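Long-range contact in acylneuraminate lyase (Mycoplasma synoviae, PDB 4N4P), which belongs to the dihydrodipicolinate synthetase family, whose members are built on a TIM barrel, and forms an assembly of four chains: residues T171-F176 with F188-D193. Sequence-based numbering, arbitrary orientation.
Sequences TDLFAF and FMFAWD
Phe190 turns its CD1–CE1 edge onto the ring of Phe176 in a T-shaped stack, planes at 68°. The centroids are 5.0 Å apart, and Phe190 CD1 sits 3.7 Å above the centre of the Phe176 face. At the rim of Phe176, CE1 lies 3.9 Å from Phe188 CB. Leu173 CD2 meets the Phe190 ring in its plane, 3.6 Å from CZ, and also reaches the edge of the Trp192 indole at CE3. Thr171 covers one indole face: its CG2 makes a CH-pi contact 3.7 Å from the centroid of the six-membered ring, only 14° off the normal.

Behind this layer, Asp172 N-caps helix 173-182, its OD1 accepting from Ala175 N at 2.9 Å, nearly straight at the hydrogen (173°) but from above the carboxylate plane. Trp192 NE1 is hydrogen-bonded to Glu194 OE1, which probably helps to orient the indole; the indole also packs on Phe174 of a second subunit.

The contact thus joins the start of helix 173-182 and the loop before it to strand 187-190 and the turn after it, within a beta-alpha-beta unit of the TIM barrel. Its cohesion is apolar and aromatic: a ring edge and a threonine methyl lie over faces, while the leucine methyl meets ring edges.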
ATOM      1  N   THR A 171       2.927   8.866 -10.773  1.00 14.18           N
ATOM      2  CA  THR A 171       1.504   8.995 -11.130  1.00 15.57           C
ATOM      3  C   THR A 171       0.740  10.029 -10.277  1.00 15.72           C
ATOM      4  O   THR A 171      -0.474  10.246 -10.442  1.00 17.26           O
ATOM      5  CB  THR A 171       0.804   7.624 -11.094  1.00 15.39           C
ATOM      6  OG1 THR A 171       0.963   7.047  -9.787  1.00 16.74           O
ATOM      7  CG2 THR A 171       1.448   6.728 -12.114  1.00 15.66           C
ATOM      8  N   ASP A 172       1.466  10.701  -9.397  1.00 16.09           N
ATOM      9  CA  ASP A 172       0.854  11.607  -8.458  1.00 15.26           C
ATOM     10  C   ASP A 172       0.854  13.006  -9.099  1.00 15.07           C
ATOM     11  O   ASP A 172       1.873  13.709  -9.085  1.00 14.69           O
ATOM     12  CB  ASP A 172       1.653  11.568  -7.158  1.00 15.56           C
ATOM     13  CG  ASP A 172       1.110  12.498  -6.105  1.00 15.87           C
ATOM     14  OD1 ASP A 172       0.206  13.302  -6.415  1.00 15.61           O
ATOM     15  OD2 ASP A 172       1.581  12.418  -4.964  1.00 17.22           O
ATOM     16  N   LEU A 173      -0.279  13.404  -9.674  1.00 14.08           N
ATOM     17  CA  LEU A 173      -0.348  14.712 -10.318  1.00 14.24           C
ATOM     18  C   LEU A 173      -0.526  15.870  -9.338  1.00 12.83           C
ATOM     19  O   LEU A 173      -0.286  17.015  -9.710  1.00 13.54           O
ATOM     20  CB  LEU A 173      -1.396  14.749 -11.413  1.00 14.71           C
ATOM     21  CG  LEU A 173      -1.107  13.713 -12.530  1.00 19.18           C
ATOM     22  CD1 LEU A 173      -2.055  13.905 -13.651  1.00 24.79           C
ATOM     23  CD2 LEU A 173       0.305  13.798 -13.061  1.00 23.67           C
ATOM     24  N   PHE A 174      -0.888  15.568  -8.094  1.00 12.37           N
ATOM     25  CA  PHE A 174      -0.967  16.605  -7.062  1.00 11.39           C
ATOM     26  C   PHE A 174       0.459  17.007  -6.667  1.00 10.80           C
ATOM     27  O   PHE A 174       0.784  18.185  -6.652  1.00 10.30           O
ATOM     28  CB  PHE A 174      -1.794  16.128  -5.851  1.00 11.90           C
ATOM     29  CG  PHE A 174      -2.001  17.177  -4.799  1.00 14.49           C
ATOM     30  CD1 PHE A 174      -2.246  18.497  -5.143  1.00 15.25           C
ATOM     31  CD2 PHE A 174      -1.964  16.844  -3.449  1.00 20.77           C
ATOM     32  CE1 PHE A 174      -2.452  19.465  -4.173  1.00 13.59           C
ATOM     33  CE2 PHE A 174      -2.177  17.829  -2.448  1.00 20.75           C
ATOM     34  CZ  PHE A 174      -2.407  19.135  -2.823  1.00 14.41           C
ATOM     35  N   ALA A 175       1.324  16.029  -6.391  1.00  9.31           N
ATOM     36  CA  ALA A 175       2.716  16.365  -6.079  1.00  9.23           C
ATOM     37  C   ALA A 175       3.354  17.140  -7.220  1.00  8.88           C
ATOM     38  O   ALA A 175       4.163  18.035  -6.971  1.00  8.04           O
ATOM     39  CB  ALA A 175       3.538  15.110  -5.752  1.00 10.17           C
ATOM     40  N   PHE A 176       2.990  16.807  -8.464  1.00  8.53           N
ATOM     41  CA  PHE A 176       3.525  17.507  -9.618  1.00  8.31           C
ATOM     42  C   PHE A 176       3.080  18.964  -9.579  1.00  8.36           C
ATOM     43  O   PHE A 176       3.871  19.897  -9.782  1.00  7.69           O
ATOM     44  CB  PHE A 176       3.082  16.875 -10.946  1.00  8.37           C
ATOM     45  CG  PHE A 176       3.638  17.600 -12.150  1.00  7.84           C
ATOM     46  CD1 PHE A 176       5.015  17.652 -12.363  1.00  9.75           C
ATOM     47  CD2 PHE A 176       2.796  18.293 -13.017  1.00 10.24           C
ATOM     48  CE1 PHE A 176       5.564  18.363 -13.455  1.00  9.35           C
ATOM     49  CE2 PHE A 176       3.324  18.993 -14.127  1.00 11.28           C
ATOM     50  CZ  PHE A 176       4.708  19.026 -14.339  1.00 10.60           C
ATOM     51  N   PHE A 188      10.966  20.883 -15.132  1.00  8.31           N
ATOM     52  CA  PHE A 188      10.405  19.576 -14.803  1.00  8.52           C
ATOM     53  C   PHE A 188      10.063  18.912 -16.120  1.00  8.22           C
ATOM     54  O   PHE A 188       9.201  19.398 -16.849  1.00  9.04           O
ATOM     55  CB  PHE A 188       9.163  19.712 -13.881  1.00  8.14           C
ATOM     56  CG  PHE A 188       9.508  20.174 -12.507  1.00  9.66           C
ATOM     57  CD1 PHE A 188       9.871  19.252 -11.522  1.00 11.97           C
ATOM     58  CD2 PHE A 188       9.526  21.530 -12.196  1.00 10.57           C
ATOM     59  CE1 PHE A 188      10.233  19.676 -10.237  1.00 14.33           C
ATOM     60  CE2 PHE A 188       9.887  21.970 -10.926  1.00 12.50           C
ATOM     61  CZ  PHE A 188      10.238  21.044  -9.938  1.00 13.76           C
ATOM     62  N   MET A 189      10.765  17.818 -16.427  1.00  7.72           N
ATOM     63  CA  MET A 189      10.494  17.023 -17.602  1.00  7.91           C
ATOM     64  C   MET A 189       9.438  15.971 -17.211  1.00  8.55           C
ATOM     65  O   MET A 189       9.652  15.197 -16.275  1.00  9.25           O
ATOM     66  CB  MET A 189      11.796  16.408 -18.130  1.00  7.92           C
ATOM     67  CG  MET A 189      12.813  17.476 -18.619  1.00  8.72           C
ATOM     68  SD  MET A 189      12.225  18.446 -20.027  1.00 11.30           S
ATOM     69  CE  MET A 189      12.434  17.309 -21.397  1.00 11.28           C
ATOM     70  N   PHE A 190       8.285  15.989 -17.875  1.00  8.38           N
ATOM     71  CA  PHE A 190       7.153  15.156 -17.448  1.00  8.42           C
ATOM     72  C   PHE A 190       7.264  13.745 -18.076  1.00  8.87           C
ATOM     73  O   PHE A 190       7.321  13.606 -19.294  1.00  9.40           O
ATOM     74  CB  PHE A 190       5.842  15.843 -17.818  1.00  8.29           C
ATOM     75  CG  PHE A 190       4.644  15.237 -17.170  1.00  8.50           C
ATOM     76  CD1 PHE A 190       4.302  15.573 -15.857  1.00 10.33           C
ATOM     77  CD2 PHE A 190       3.868  14.307 -17.854  1.00  8.71           C
ATOM     78  CE1 PHE A 190       3.193  14.991 -15.240  1.00 11.44           C
ATOM     79  CE2 PHE A 190       2.739  13.733 -17.260  1.00  8.27           C
ATOM     80  CZ  PHE A 190       2.402  14.065 -15.955  1.00  8.04           C
ATOM     81  N   ALA A 191       7.305  12.712 -17.238  1.00  8.91           N
ATOM     82  CA  ALA A 191       7.664  11.376 -17.700  1.00  9.72           C
ATOM     83  C   ALA A 191       6.560  10.345 -17.460  1.00  9.51           C
ATOM     84  O   ALA A 191       6.829   9.157 -17.307  1.00 12.79           O
ATOM     85  CB  ALA A 191       8.994  10.922 -17.095  1.00  9.42           C
ATOM     86  N   TRP A 192       5.312  10.782 -17.463  1.00  8.80           N
ATOM     87  CA  TRP A 192       4.205   9.825 -17.391  1.00  9.17           C
ATOM     88  C   TRP A 192       3.348   9.961 -18.653  1.00  8.04           C
ATOM     89  O   TRP A 192       2.490  10.826 -18.749  1.00  7.47           O
ATOM     90  CB  TRP A 192       3.401   9.977 -16.091  1.00  9.68           C
ATOM     91  CG  TRP A 192       2.254   8.963 -15.971  1.00 11.69           C
ATOM     92  CD1 TRP A 192       2.178   7.728 -16.546  1.00 13.66           C
ATOM     93  CD2 TRP A 192       1.043   9.133 -15.225  1.00 13.00           C
ATOM     94  NE1 TRP A 192       0.977   7.103 -16.199  1.00 12.76           N
ATOM     95  CE2 TRP A 192       0.275   7.942 -15.379  1.00 11.69           C
ATOM     96  CE3 TRP A 192       0.539  10.161 -14.427  1.00 13.00           C
ATOM     97  CZ2 TRP A 192      -0.965   7.770 -14.770  1.00 14.81           C
ATOM     98  CZ3 TRP A 192      -0.707   9.991 -13.830  1.00 14.52           C
ATOM     99  CH2 TRP A 192      -1.442   8.807 -14.010  1.00 13.81           C
ATOM    100  N   ASP A 193       3.657   9.107 -19.639  1.00  8.35           N
ATOM    101  CA  ASP A 193       3.132   9.228 -20.990  1.00  8.32           C
ATOM    102  C   ASP A 193       1.604   9.263 -21.007  1.00  8.14           C
ATOM    103  O   ASP A 193       0.988  10.013 -21.786  1.00  8.17           O
ATOM    104  CB  ASP A 193       3.598   8.032 -21.859  1.00  8.76           C
ATOM    105  CG  ASP A 193       5.120   7.829 -21.843  1.00 10.80           C
ATOM    106  OD1 ASP A 193       5.735   8.058 -20.794  1.00 15.19           O
ATOM    107  OD2 ASP A 193       5.690   7.417 -22.880  1.00 10.21           O
TER